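Local coordinates for glutathione S-transferase family protein (Pseudomonas putida, PDB 3LXZ) that probably catalyses the conjugation of reduced glutathione to a wide range of hydrophobic electrophiles, at residues M16-L21 with L26-V31; P51-E56 with D68-T73; L103-C108 with D164-V169; A144-G149 with L189-E194; F159-D164 with P196-I201. One frame throughout, in Å; residues are numbered along the deposited sequence.

Contact 1: residues M16-L21 with L26-V31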
# COMPACT_ATOMS: atom_id res chain seq x y z
N MSE A 16 -13.72 -4.44 -6.32
CA MSE A 16 -13.75 -3.26 -5.46
C MSE A 16 -14.00 -1.99 -6.26
O MSE A 16 -14.86 -1.20 -5.89
CB MSE A 16 -12.43 -3.16 -4.66
CG MSE A 16 -12.18 -4.26 -3.61
SE MSE A 16 -10.30 -4.01 -3.07
CE MSE A 16 -9.76 -5.86 -2.61
N VAL A 17 -13.27 -1.78 -7.36
CA VAL A 17 -13.54 -0.61 -8.19
C VAL A 17 -14.93 -0.70 -8.81
O VAL A 17 -15.67 0.30 -8.82
CB VAL A 17 -12.46 -0.39 -9.23
CG1 VAL A 17 -12.79 0.87 -10.07
CG2 VAL A 17 -11.11 -0.17 -8.46
N LYS A 18 -15.28 -1.87 -9.33
CA LYS A 18 -16.58 -2.09 -9.96
C LYS A 18 -17.73 -1.74 -9.02
O LYS A 18 -18.67 -1.01 -9.42
CB LYS A 18 -16.66 -3.52 -10.48
CG LYS A 18 -17.97 -3.93 -11.16
CD LYS A 18 -17.72 -5.23 -11.95
CE LYS A 18 -18.98 -5.80 -12.60
NZ LYS A 18 -18.65 -7.11 -13.24
N LEU A 19 -17.65 -2.20 -7.75
CA LEU A 19 -18.69 -1.84 -6.79
C LEU A 19 -18.77 -0.33 -6.57
O LEU A 19 -19.87 0.21 -6.45
CB LEU A 19 -18.51 -2.57 -5.47
CG LEU A 19 -19.62 -2.43 -4.42
CD1 LEU A 19 -21.01 -2.75 -5.02
CD2 LEU A 19 -19.29 -3.37 -3.26
N ALA A 20 -17.60 0.35 -6.51
CA ALA A 20 -17.58 1.80 -6.26
C ALA A 20 -18.31 2.50 -7.40
O ALA A 20 -19.14 3.38 -7.15
CB ALA A 20 -16.12 2.32 -6.17
N LEU A 21 -18.01 2.09 -8.64
CA LEU A 21 -18.62 2.70 -9.83
C LEU A 21 -20.13 2.45 -9.82
O LEU A 21 -20.90 3.35 -10.14
CB LEU A 21 -17.99 2.16 -11.12
CG LEU A 21 -16.52 2.57 -11.35
CD1 LEU A 21 -15.87 1.74 -12.44
CD2 LEU A 21 -16.43 4.03 -11.69
N LEU A 26 -22.27 5.41 -11.77
CA LEU A 26 -21.43 5.90 -12.87
C LEU A 26 -21.42 4.98 -14.09
O LEU A 26 -21.45 3.74 -13.96
CB LEU A 26 -19.99 6.14 -12.38
CG LEU A 26 -19.87 7.15 -11.24
CD1 LEU A 26 -18.47 7.13 -10.62
CD2 LEU A 26 -20.22 8.56 -11.76
N THR A 27 -21.36 5.58 -15.27
CA THR A 27 -21.22 4.80 -16.51
C THR A 27 -19.78 4.34 -16.66
O THR A 27 -18.85 5.12 -16.41
CB THR A 27 -21.58 5.65 -17.75
OG1 THR A 27 -22.90 6.15 -17.60
CG2 THR A 27 -21.51 4.80 -19.01
N PHE A 28 -19.60 3.07 -17.03
CA PHE A 28 -18.29 2.52 -17.32
C PHE A 28 -18.35 1.33 -18.25
O PHE A 28 -19.33 0.60 -18.29
CB PHE A 28 -17.56 2.13 -16.02
CG PHE A 28 -18.21 1.01 -15.25
CD1 PHE A 28 -19.31 1.26 -14.42
CD2 PHE A 28 -17.69 -0.29 -15.31
CE1 PHE A 28 -19.91 0.22 -13.70
CE2 PHE A 28 -18.27 -1.33 -14.59
CZ PHE A 28 -19.38 -1.07 -13.77
N GLU A 29 -17.26 1.10 -18.97
CA GLU A 29 -17.17 -0.03 -19.87
C GLU A 29 -16.14 -1.01 -19.30
O GLU A 29 -15.07 -0.59 -18.84
CB GLU A 29 -16.78 0.47 -21.27
CG GLU A 29 -16.52 -0.61 -22.32
CD GLU A 29 -15.89 -0.04 -23.61
OE1 GLU A 29 -15.94 1.19 -23.84
OE2 GLU A 29 -15.33 -0.85 -24.40
N GLU A 30 -16.49 -2.28 -19.30
CA GLU A 30 -15.60 -3.32 -18.81
C GLU A 30 -14.78 -3.88 -19.94
O GLU A 30 -15.33 -4.20 -20.99
CB GLU A 30 -16.40 -4.44 -18.14
CG GLU A 30 -17.18 -3.96 -16.92
CD GLU A 30 -17.85 -5.08 -16.20
OE1 GLU A 30 -19.09 -5.18 -16.31
OE2 GLU A 30 -17.15 -5.90 -15.56
N VAL A 31 -13.47 -3.98 -19.75
CA VAL A 31 -12.54 -4.58 -20.72
C VAL A 31 -11.82 -5.74 -20.08
O VAL A 31 -11.15 -5.56 -19.07
CB VAL A 31 -11.47 -3.54 -21.21
CG1 VAL A 31 -10.52 -4.18 -22.20
CG2 VAL A 31 -12.14 -2.29 -21.81
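The ammonium of K18 is gripped by two carboxylates: K18 NZ forms a salt bridge with E30 OE2 at 3.0 Å and another with D204 of helix 198-218. The E30 oxygen is met on its syn side, 28° out of the carboxylate plane. E30 OE2 thus has two partners, K18 and Y14, while E30 OE1 pairs with R200 of helix 198-218. K18 reaches it because its chain is fully extended (chi1 179°), running past the F28 ring at about a right angle, with K18 CG 4.1 Å from F28 CZ. Deeper in, L21 does the apolar work. Its CD1 lies over one face of F28 in a CH-pi contact, 4.0 Å from the ring centroid, while L21 CB approaches F28 CD1 at 3.7 Å. The other methyl, L21 CD2, meets L26 CD1 at 3.9 Å. Next to this packing, L26 N donates to L21 O (3.0 Å), which closes the turn leaving the helix. Helix 12-23 and strand 28-32 belong to the beta-alpha-beta unit that opens the thioredoxin-like domain; M16 and A20 pack on helix 154-174, V17 and L21 on helix 63-73, and E29 and V31 bond to strand 3-7.

Contact 2: residues P51-E56 with D68-T73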
# COMPACT_ATOMS: atom_id res chain seq x y z
N PRO A 51 -6.84 -3.93 -11.07
CA PRO A 51 -7.37 -3.36 -12.32
C PRO A 51 -6.63 -2.14 -12.82
O PRO A 51 -5.78 -1.62 -12.12
CB PRO A 51 -8.78 -2.93 -11.91
CG PRO A 51 -8.58 -2.46 -10.48
CD PRO A 51 -7.59 -3.43 -9.90
N VAL A 52 -7.02 -1.65 -14.01
CA VAL A 52 -6.52 -0.38 -14.53
C VAL A 52 -7.73 0.46 -14.97
O VAL A 52 -8.63 -0.08 -15.62
CB VAL A 52 -5.54 -0.60 -15.70
CG1 VAL A 52 -4.88 0.71 -16.12
CG2 VAL A 52 -4.47 -1.56 -15.29
N LEU A 53 -7.77 1.73 -14.60
CA LEU A 53 -8.82 2.65 -15.06
C LEU A 53 -8.30 3.44 -16.25
O LEU A 53 -7.24 4.06 -16.15
CB LEU A 53 -9.20 3.66 -13.98
CG LEU A 53 -10.46 4.50 -14.27
CD1 LEU A 53 -11.75 3.63 -14.18
CD2 LEU A 53 -10.54 5.69 -13.33
N GLU A 54 -9.03 3.44 -17.36
CA GLU A 54 -8.63 4.27 -18.47
C GLU A 54 -9.44 5.55 -18.48
O GLU A 54 -10.67 5.51 -18.50
CB GLU A 54 -8.75 3.53 -19.82
CG GLU A 54 -8.11 4.35 -20.98
CD GLU A 54 -8.09 3.62 -22.34
OE1 GLU A 54 -8.88 2.70 -22.54
OE2 GLU A 54 -7.26 3.99 -23.22
N THR A 55 -8.75 6.68 -18.44
CA THR A 55 -9.41 7.99 -18.41
C THR A 55 -9.00 8.75 -19.69
O THR A 55 -8.09 8.30 -20.41
CB THR A 55 -8.97 8.82 -17.18
OG1 THR A 55 -7.64 9.34 -17.41
CG2 THR A 55 -8.98 7.96 -15.90
N GLU A 56 -9.65 9.88 -19.96
CA GLU A 56 -9.19 10.80 -20.99
C GLU A 56 -7.71 11.21 -20.88
O GLU A 56 -7.08 11.54 -21.89
CB GLU A 56 -10.09 12.06 -21.08
CG GLU A 56 -10.27 12.80 -19.75
CD GLU A 56 -10.85 14.20 -19.90
OE1 GLU A 56 -10.40 14.95 -20.79
OE2 GLU A 56 -11.73 14.56 -19.09
N ASP A 68 -9.44 6.68 -5.15
CA ASP A 68 -9.24 8.06 -4.76
C ASP A 68 -9.49 9.03 -5.92
O ASP A 68 -10.13 10.08 -5.70
CB ASP A 68 -7.82 8.29 -4.23
CG ASP A 68 -7.68 7.96 -2.75
OD1 ASP A 68 -8.69 7.78 -2.01
OD2 ASP A 68 -6.50 7.88 -2.32
N TYR A 69 -9.00 8.68 -7.11
CA TYR A 69 -9.28 9.44 -8.33
C TYR A 69 -10.77 9.50 -8.60
O TYR A 69 -11.27 10.57 -8.88
CB TYR A 69 -8.56 8.82 -9.53
CG TYR A 69 -8.78 9.58 -10.81
CD1 TYR A 69 -8.08 10.73 -11.11
CD2 TYR A 69 -9.70 9.12 -11.75
CE1 TYR A 69 -8.29 11.42 -12.32
CE2 TYR A 69 -9.92 9.80 -12.95
CZ TYR A 69 -9.20 10.95 -13.22
OH TYR A 69 -9.41 11.60 -14.41
N ILE A 70 -11.46 8.37 -8.48
CA ILE A 70 -12.91 8.36 -8.70
C ILE A 70 -13.66 9.29 -7.74
O ILE A 70 -14.53 10.07 -8.18
CB ILE A 70 -13.48 6.93 -8.70
CG1 ILE A 70 -12.99 6.17 -9.93
CG2 ILE A 70 -15.02 6.92 -8.76
CD1 ILE A 70 -13.30 4.66 -9.86
N GLU A 71 -13.34 9.23 -6.44
CA GLU A 71 -13.95 10.13 -5.46
C GLU A 71 -13.84 11.63 -5.81
O GLU A 71 -14.81 12.39 -5.73
CB GLU A 71 -13.38 9.90 -4.05
CG GLU A 71 -14.01 8.78 -3.27
CD GLU A 71 -15.55 8.72 -3.40
OE1 GLU A 71 -15.99 7.82 -4.12
OE2 GLU A 71 -16.29 9.57 -2.81
N GLN A 72 -12.62 12.01 -6.18
CA GLN A 72 -12.21 13.34 -6.49
C GLN A 72 -12.89 13.89 -7.75
O GLN A 72 -13.27 15.06 -7.78
CB GLN A 72 -10.71 13.29 -6.76
CG GLN A 72 -10.13 14.56 -7.19
CD GLN A 72 -9.36 15.14 -6.08
OE1 GLN A 72 -8.11 15.09 -6.07
NE2 GLN A 72 -10.09 15.63 -5.05
N THR A 73 -13.03 13.05 -8.77
CA THR A 73 -13.39 13.54 -10.10
C THR A 73 -14.83 13.25 -10.50
O THR A 73 -15.36 13.91 -11.41
CB THR A 73 -12.45 13.01 -11.20
OG1 THR A 73 -12.50 11.57 -11.27
CG2 THR A 73 -11.01 13.51 -10.96
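Y69 and L53 both carry CG trans to the main-chain nitrogen (chi1 -179° and -169°), which sends the tyrosine ring from the helix toward the sheet and the leucine branch from the strand to meet it. The two side chains cross at about a right angle, with L53 CD2 3.9 Å from Y69 CD2 and oblique to the ring; the same methyl lies 4.2 Å from I70 CG1. T55 comes from the opposite direction to the tyrosine, its CG2 oblique to the ring and 3.6 Å from Y69 CE2, while its hydroxyl OG1 is taken up by G58 and H57 in the turn of the hairpin. Strand 52-55, which follows a cis peptide bond before P51, and helix 63-73 are parts of the thioredoxin-like domain of glutathione transferases, and the cis-proline lies next to V50, a glutathione-binding residue. L53 and T55 are the strand residues that face the helix. Within the helix, T73 OG1 sits 3.5 Å above one face of the Y69 ring and donates to Y69 O at 2.9 Å, from 42° out of the carbonyl plane; T73 N uses the same oxygen. The second subunit adds to the packing, with its F85 against T55 and its A88 against Y69.

Contact 3: residues L103-C108 with D164-V169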
# COMPACT_ATOMS: atom_id res chain seq x y z
N LEU A 103 -2.77 -8.89 1.16
CA LEU A 103 -1.48 -9.36 0.65
C LEU A 103 -1.01 -10.63 1.33
O LEU A 103 -0.62 -11.58 0.64
CB LEU A 103 -0.39 -8.28 0.68
CG LEU A 103 -0.68 -7.05 -0.23
CD1 LEU A 103 0.57 -6.17 -0.22
CD2 LEU A 103 -1.07 -7.45 -1.65
N PRO A 104 -1.06 -10.70 2.67
CA PRO A 104 -0.65 -12.00 3.21
C PRO A 104 -1.56 -13.17 2.79
O PRO A 104 -1.07 -14.26 2.54
CB PRO A 104 -0.69 -11.82 4.72
CG PRO A 104 -1.25 -10.52 4.99
CD PRO A 104 -1.37 -9.72 3.73
N ALA A 105 -2.87 -12.97 2.76
CA ALA A 105 -3.76 -14.04 2.26
C ALA A 105 -3.41 -14.45 0.83
O ALA A 105 -3.43 -15.66 0.50
CB ALA A 105 -5.21 -13.63 2.35
N ARG A 106 -3.08 -13.45 -0.01
CA ARG A 106 -2.75 -13.65 -1.42
C ARG A 106 -1.57 -14.63 -1.58
O ARG A 106 -1.53 -15.39 -2.56
CB ARG A 106 -2.50 -12.30 -2.10
CG ARG A 106 -2.09 -12.33 -3.60
CD ARG A 106 -2.19 -10.91 -4.21
NE ARG A 106 -3.60 -10.50 -4.39
CZ ARG A 106 -4.35 -10.88 -5.43
NH1 ARG A 106 -5.62 -10.50 -5.52
NH2 ARG A 106 -3.84 -11.65 -6.38
N THR A 107 -0.67 -14.66 -0.59
CA THR A 107 0.49 -15.57 -0.65
C THR A 107 0.03 -17.02 -0.60
O THR A 107 0.80 -17.93 -0.98
CB THR A 107 1.56 -15.31 0.44
OG1 THR A 107 1.06 -15.63 1.75
CG2 THR A 107 2.11 -13.86 0.38
N CYS A 108 -1.20 -17.24 -0.14
CA CYS A 108 -1.73 -18.58 -0.04
C CYS A 108 -2.84 -18.89 -1.02
O CYS A 108 -3.44 -19.95 -0.91
CB CYS A 108 -2.22 -18.85 1.38
SG CYS A 108 -0.89 -18.87 2.60
N ASP A 164 -13.39 -11.87 2.94
CA ASP A 164 -13.96 -13.14 2.42
C ASP A 164 -12.86 -14.11 1.95
O ASP A 164 -12.84 -15.28 2.34
CB ASP A 164 -14.98 -12.90 1.29
CG ASP A 164 -14.37 -12.19 0.05
OD1 ASP A 164 -13.39 -11.43 0.21
OD2 ASP A 164 -14.88 -12.40 -1.08
N LEU A 165 -11.96 -13.61 1.10
CA LEU A 165 -10.86 -14.45 0.65
C LEU A 165 -9.89 -14.81 1.74
O LEU A 165 -9.36 -15.93 1.76
CB LEU A 165 -10.14 -13.77 -0.51
CG LEU A 165 -11.00 -13.51 -1.74
CD1 LEU A 165 -10.10 -13.01 -2.86
CD2 LEU A 165 -11.80 -14.77 -2.19
N ALA A 166 -9.64 -13.87 2.66
CA ALA A 166 -8.73 -14.17 3.78
C ALA A 166 -9.31 -15.25 4.69
O ALA A 166 -8.59 -16.12 5.18
CB ALA A 166 -8.42 -12.91 4.56
N ASN A 167 -10.62 -15.20 4.93
CA ASN A 167 -11.23 -16.23 5.79
C ASN A 167 -11.25 -17.61 5.12
O ASN A 167 -11.07 -18.62 5.79
CB ASN A 167 -12.62 -15.83 6.28
CG ASN A 167 -12.93 -16.41 7.66
OD1 ASN A 167 -12.13 -16.31 8.59
ND2 ASN A 167 -14.11 -17.00 7.79
N ALA A 168 -11.39 -17.64 3.79
CA ALA A 168 -11.27 -18.90 3.06
C ALA A 168 -9.87 -19.48 3.20
O ALA A 168 -9.73 -20.68 3.50
CB ALA A 168 -11.62 -18.70 1.58
N VAL A 169 -8.84 -18.64 3.02
CA VAL A 169 -7.46 -19.05 3.25
C VAL A 169 -7.34 -19.57 4.67
O VAL A 169 -6.75 -20.63 4.89
CB VAL A 169 -6.43 -17.87 3.03
CG1 VAL A 169 -5.04 -18.19 3.63
CG2 VAL A 169 -6.34 -17.52 1.58
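A105 CB is the bump that presses on the helix 154-174 backbone, 3.8 Å from A166 CA and 4.0 Å from A166 CB. With nothing larger than a methyl on either residue, the two main chains come together until their CA atoms are 5.2 Å apart. One turn further along, V169 fills the hollow between A105 and C108. Its two methyls span those residues: V169 CG2 rests 3.6 Å from A105 O and 4.1 Å from A105 CB, whereas V169 CG1 reaches on to C108 CB at 3.7 Å. A chi1 of 165°, with CG1 trans to the main-chain nitrogen, turns one methyl to A105 and the other to C108.

The wall of the hollow is set by the backbone turn from A105 to C108. C108 N donates to A105 O, so that carbonyl is already engaged where the valine methyl lies against it, and C108 stands at the N-cap of helix 109-114. In the same turn, T107 OG1 gives a short hydrogen bond of 2.7 Å to P104 O, in the carbonyl plane, and T107 N shares the same acceptor. C108 and T107 pack on A126 of helix 120-140, and V169 on S112 of helix 109-114, so several helices of the C-terminal domain converge here.

R106, which binds glutathione, starts its side chain away from helix 154-174; its NE pairs with E102. Across the segments the contact is made almost wholly by carbon, an apolar joint held by close fit, while A105 O and P104 O are bonded within the turn and C108 O to S112 OG.

Contact 4: residues A144-G149 with L189-E194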
# COMPACT_ATOMS: atom_id res chain seq x y z
N ALA A 144 -19.48 0.36 12.81
CA ALA A 144 -20.62 1.04 13.41
C ALA A 144 -21.77 1.27 12.43
O ALA A 144 -22.45 2.27 12.55
CB ALA A 144 -20.17 2.39 14.05
N PRO A 145 -22.08 0.31 11.55
CA PRO A 145 -21.59 -1.07 11.36
C PRO A 145 -20.39 -1.17 10.43
O PRO A 145 -19.70 -2.20 10.41
CB PRO A 145 -22.78 -1.77 10.72
CG PRO A 145 -23.44 -0.66 9.93
CD PRO A 145 -23.31 0.56 10.79
N TYR A 146 -20.18 -0.12 9.65
CA TYR A 146 -19.13 -0.10 8.63
C TYR A 146 -17.73 0.07 9.22
O TYR A 146 -17.57 0.45 10.39
CB TYR A 146 -19.42 1.00 7.60
CG TYR A 146 -20.78 0.87 6.99
CD1 TYR A 146 -20.97 0.06 5.89
CD2 TYR A 146 -21.87 1.58 7.49
CE1 TYR A 146 -22.24 -0.08 5.31
CE2 TYR A 146 -23.14 1.45 6.91
CZ TYR A 146 -23.30 0.61 5.83
OH TYR A 146 -24.53 0.48 5.22
N VAL A 147 -16.72 -0.21 8.40
CA VAL A 147 -15.36 -0.23 8.89
C VAL A 147 -14.98 1.02 9.66
O VAL A 147 -14.48 0.92 10.81
CB VAL A 147 -14.29 -0.55 7.79
CG1 VAL A 147 -12.89 -0.49 8.40
CG2 VAL A 147 -14.52 -1.93 7.21
N ALA A 148 -15.25 2.18 9.07
CA ALA A 148 -14.73 3.43 9.58
C ALA A 148 -15.75 4.16 10.40
O ALA A 148 -15.43 5.20 10.98
CB ALA A 148 -14.26 4.32 8.41
N GLY A 149 -16.97 3.63 10.49
CA GLY A 149 -18.01 4.40 11.19
C GLY A 149 -19.42 4.03 10.78
O GLY A 149 -19.69 2.88 10.52
N LEU A 189 -19.70 -8.23 6.96
CA LEU A 189 -19.55 -9.01 5.75
C LEU A 189 -20.93 -9.44 5.27
O LEU A 189 -21.21 -9.38 4.08
CB LEU A 189 -18.65 -10.23 5.97
CG LEU A 189 -18.08 -10.86 4.69
CD1 LEU A 189 -17.17 -9.87 3.90
CD2 LEU A 189 -17.30 -12.11 5.02
N GLN A 190 -21.82 -9.86 6.17
CA GLN A 190 -23.17 -10.21 5.72
C GLN A 190 -23.90 -8.99 5.17
O GLN A 190 -24.61 -9.09 4.19
CB GLN A 190 -23.99 -10.82 6.83
CG GLN A 190 -25.32 -11.41 6.34
CD GLN A 190 -26.45 -10.42 6.29
OE1 GLN A 190 -26.34 -9.29 6.77
NE2 GLN A 190 -27.58 -10.84 5.70
N LEU A 191 -23.70 -7.85 5.82
CA LEU A 191 -24.35 -6.60 5.42
C LEU A 191 -23.94 -6.13 4.00
O LEU A 191 -24.79 -5.76 3.18
CB LEU A 191 -24.05 -5.50 6.45
CG LEU A 191 -24.72 -4.15 6.16
CD1 LEU A 191 -26.24 -4.27 6.01
CD2 LEU A 191 -24.39 -3.12 7.24
N MSE A 192 -22.63 -6.15 3.73
CA MSE A 192 -22.10 -5.84 2.41
C MSE A 192 -22.61 -6.88 1.43
O MSE A 192 -22.80 -6.58 0.26
CB MSE A 192 -20.55 -5.85 2.43
CG MSE A 192 -19.84 -4.74 3.25
SE MSE A 192 -20.44 -2.96 2.77
CE MSE A 192 -19.63 -2.81 1.00
N GLY A 193 -22.83 -8.11 1.90
CA GLY A 193 -23.39 -9.19 1.03
C GLY A 193 -24.79 -8.90 0.49
O GLY A 193 -25.20 -9.46 -0.56
N GLU A 194 -25.48 -7.98 1.17
CA GLU A 194 -26.83 -7.55 0.85
C GLU A 194 -26.88 -6.26 0.03
O GLU A 194 -27.96 -5.73 -0.26
CB GLU A 194 -27.65 -7.42 2.16
CG GLU A 194 -27.88 -8.76 2.87
CD GLU A 194 -28.67 -9.75 1.99
OE1 GLU A 194 -29.77 -9.38 1.51
OE2 GLU A 194 -28.18 -10.89 1.77
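The loop bearing P145 and Y146, which face L191 and M192 of helix 183-193, has a cis peptide bond before P145 and folds back on itself, with Y146 O accepting from both A144 N (3.1 Å) and G149 N (3.2 Å). L191 makes most of the contact from the helix. Its CG lies trans to the main-chain nitrogen (chi1 -178°), and this throws CD2 out toward the loop, where it meets P145 CG at 3.8 Å, the leucine crossing the tyrosine at about a right angle. The same methyl is 4.1 Å from both Y146 CZ and Y146 OH, so it fits into the corner between the pyrrolidine ring and the phenol.

The next residue, M192, a selenomethionine, makes a Met-aromatic contact of the edge-on kind. Its SE lies 5.4 Å from the Y146 centroid and 87° off the ring normal, with Y146 CE1 at 4.2 Å; its chain is bent at both chi2 and chi3. The loop leads into helix 154-174 of the C-terminal domain. T153 and D156 fit the S/T-x-x-D N-capping box pattern of glutathione transferases, and the hydrogen bond from V147 N to D156 OD1 ties the preceding loop to it. G149 O lies in the plane of the Y146 ring at its edge, while L152 packs against Y146 and M192 alike. L188 of the same helix as L191 also touches Y146, and M192 rests against C160 of helix 154-174.

Contact 5: residues F159-D164 with P196-I201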
# COMPACT_ATOMS: atom_id res chain seq x y z
N PHE A 159 -12.50 -4.04 2.57
CA PHE A 159 -12.95 -5.06 3.55
C PHE A 159 -13.75 -6.19 2.90
O PHE A 159 -13.45 -7.35 3.08
CB PHE A 159 -13.80 -4.39 4.62
CG PHE A 159 -14.48 -5.37 5.58
CD1 PHE A 159 -13.84 -5.74 6.77
CD2 PHE A 159 -15.73 -5.91 5.28
CE1 PHE A 159 -14.44 -6.64 7.66
CE2 PHE A 159 -16.36 -6.80 6.19
CZ PHE A 159 -15.70 -7.18 7.35
N CYS A 160 -14.77 -5.86 2.13
CA CYS A 160 -15.70 -6.92 1.78
C CYS A 160 -15.15 -7.86 0.71
O CYS A 160 -15.56 -9.00 0.63
CB CYS A 160 -17.08 -6.35 1.46
SG CYS A 160 -17.16 -5.71 -0.14
N PHE A 161 -14.16 -7.40 -0.08
CA PHE A 161 -13.53 -8.26 -1.06
C PHE A 161 -12.13 -8.74 -0.68
O PHE A 161 -11.49 -9.45 -1.49
CB PHE A 161 -13.48 -7.56 -2.44
CG PHE A 161 -14.83 -7.31 -3.04
CD1 PHE A 161 -15.63 -8.37 -3.48
CD2 PHE A 161 -15.29 -6.00 -3.25
CE1 PHE A 161 -16.87 -8.11 -4.08
CE2 PHE A 161 -16.53 -5.75 -3.85
CZ PHE A 161 -17.32 -6.79 -4.24
N SER A 162 -11.66 -8.42 0.52
CA SER A 162 -10.43 -9.04 1.06
C SER A 162 -10.75 -10.08 2.15
O SER A 162 -10.17 -11.19 2.19
CB SER A 162 -9.52 -7.97 1.68
OG SER A 162 -9.10 -7.05 0.69
N VAL A 163 -11.62 -9.71 3.06
CA VAL A 163 -11.85 -10.50 4.29
C VAL A 163 -12.53 -11.85 3.96
O VAL A 163 -12.22 -12.86 4.61
CB VAL A 163 -12.59 -9.69 5.38
CG1 VAL A 163 -12.98 -10.58 6.54
CG2 VAL A 163 -11.67 -8.55 5.93
N ASP A 164 -13.39 -11.87 2.94
CA ASP A 164 -13.96 -13.14 2.42
C ASP A 164 -12.86 -14.11 1.95
O ASP A 164 -12.84 -15.28 2.34
CB ASP A 164 -14.98 -12.90 1.29
CG ASP A 164 -14.37 -12.19 0.05
OD1 ASP A 164 -13.39 -11.43 0.21
OD2 ASP A 164 -14.88 -12.40 -1.08
N PRO A 196 -27.24 -3.99 -3.02
CA PRO A 196 -28.06 -4.23 -4.22
C PRO A 196 -27.26 -4.53 -5.49
O PRO A 196 -27.81 -5.09 -6.44
CB PRO A 196 -28.84 -2.92 -4.41
CG PRO A 196 -28.29 -1.96 -3.41
CD PRO A 196 -27.62 -2.74 -2.34
N HIS A 197 -25.97 -4.16 -5.51
CA HIS A 197 -25.13 -4.38 -6.69
C HIS A 197 -24.35 -5.68 -6.60
O HIS A 197 -23.72 -6.10 -7.58
CB HIS A 197 -24.19 -3.18 -6.93
CG HIS A 197 -24.91 -1.86 -7.01
ND1 HIS A 197 -25.62 -1.47 -8.13
CD2 HIS A 197 -25.04 -0.85 -6.12
CE1 HIS A 197 -26.15 -0.28 -7.92
NE2 HIS A 197 -25.82 0.12 -6.71
N MSE A 198 -24.41 -6.34 -5.44
CA MSE A 198 -23.65 -7.56 -5.24
C MSE A 198 -24.12 -8.70 -6.15
O MSE A 198 -23.27 -9.41 -6.70
CB MSE A 198 -23.63 -7.96 -3.75
CG MSE A 198 -22.63 -8.99 -3.39
SE MSE A 198 -20.77 -8.36 -3.69
CE MSE A 198 -20.84 -6.73 -2.70
N PRO A 199 -25.46 -8.88 -6.34
CA PRO A 199 -25.84 -9.97 -7.26
C PRO A 199 -25.16 -9.89 -8.64
O PRO A 199 -24.67 -10.90 -9.14
CB PRO A 199 -27.38 -9.85 -7.35
CG PRO A 199 -27.78 -9.27 -5.99
CD PRO A 199 -26.63 -8.34 -5.61
N ARG A 200 -25.11 -8.69 -9.23
CA ARG A 200 -24.44 -8.45 -10.51
C ARG A 200 -22.93 -8.76 -10.46
O ARG A 200 -22.39 -9.40 -11.35
CB ARG A 200 -24.69 -7.02 -10.97
CG ARG A 200 -23.59 -6.39 -11.81
CD ARG A 200 -23.88 -6.47 -13.30
NE ARG A 200 -22.72 -6.00 -14.07
CZ ARG A 200 -22.57 -4.76 -14.57
NH1 ARG A 200 -23.51 -3.83 -14.40
NH2 ARG A 200 -21.47 -4.46 -15.25
N ILE A 201 -22.26 -8.34 -9.39
CA ILE A 201 -20.85 -8.65 -9.23
C ILE A 201 -20.60 -10.14 -9.15
O ILE A 201 -19.69 -10.67 -9.81
CB ILE A 201 -20.25 -7.90 -8.03
CG1 ILE A 201 -20.03 -6.46 -8.46
CG2 ILE A 201 -18.91 -8.52 -7.66
CD1 ILE A 201 -20.02 -5.47 -7.30
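F161 and M198 meet from opposite directions, the selenomethionine SE and its terminal methyl CE each 3.8 Å from F161 CZ. The selenium lies 4.9 Å from the centroid of the phenyl ring and 65° off its normal, an oblique Met-aromatic contact. A bend at chi2 and chi3 (64° and 53°) of M198 brings SE beside the CE1-CZ bond of the ring and CE to CZ. One helical turn on, I201 adds a branch: its CG2 is 4.1 Å from F161 CE1 and the two side chains cross at a slant.

The next shell holds the ring in place. C160 SG lies over one face of F161, 3.6 Å above the plane, and C160 in turn packs on M192 of helix 183-193. M16 and L19 of helix 12-23 press on the phenyl as well, and N12 of that helix donates from its side-chain amide to F161 O. Next along the chain, S162 OG hydrogen-bonds to M158 O. Past M198, R200 pairs with D204 of its own helix and with E30 of strand 28-32, and the second pair ties helix 198-218 to the N-terminal domain.

F161 thus sits where three helices meet, about 8 Å by side chain from the glutathione-binding residues S11 and T63. A thioredoxin-like domain packed on an all-helical one is the fold of the glutathione transferases, and this apolar cluster lies at the junction of the two.

In the fold
From the N terminus, contact 1 closes the short loop between helix 12-23 and strand 28-32, and contact 2 then closes the next one, from strand 52-55 to helix 63-73. They stand in series but touch where V17, L21 and L26 pack on I70, so both tie helices to the sheet of the thioredoxin-like domain. The other three lie in the helical domain and cross one another: contact 3 opens at 103-108, contacts 4 and 5 open before it closes or as it does, at 164-169, and they close in turn at 189-194 and 196-201. Contacts 3 and 5 share helix 154-174, and contacts 4 and 5 touch through M192 and C160. Contact 5 bridges the domains, meeting contact 1 through E30-R200 and M16-F161.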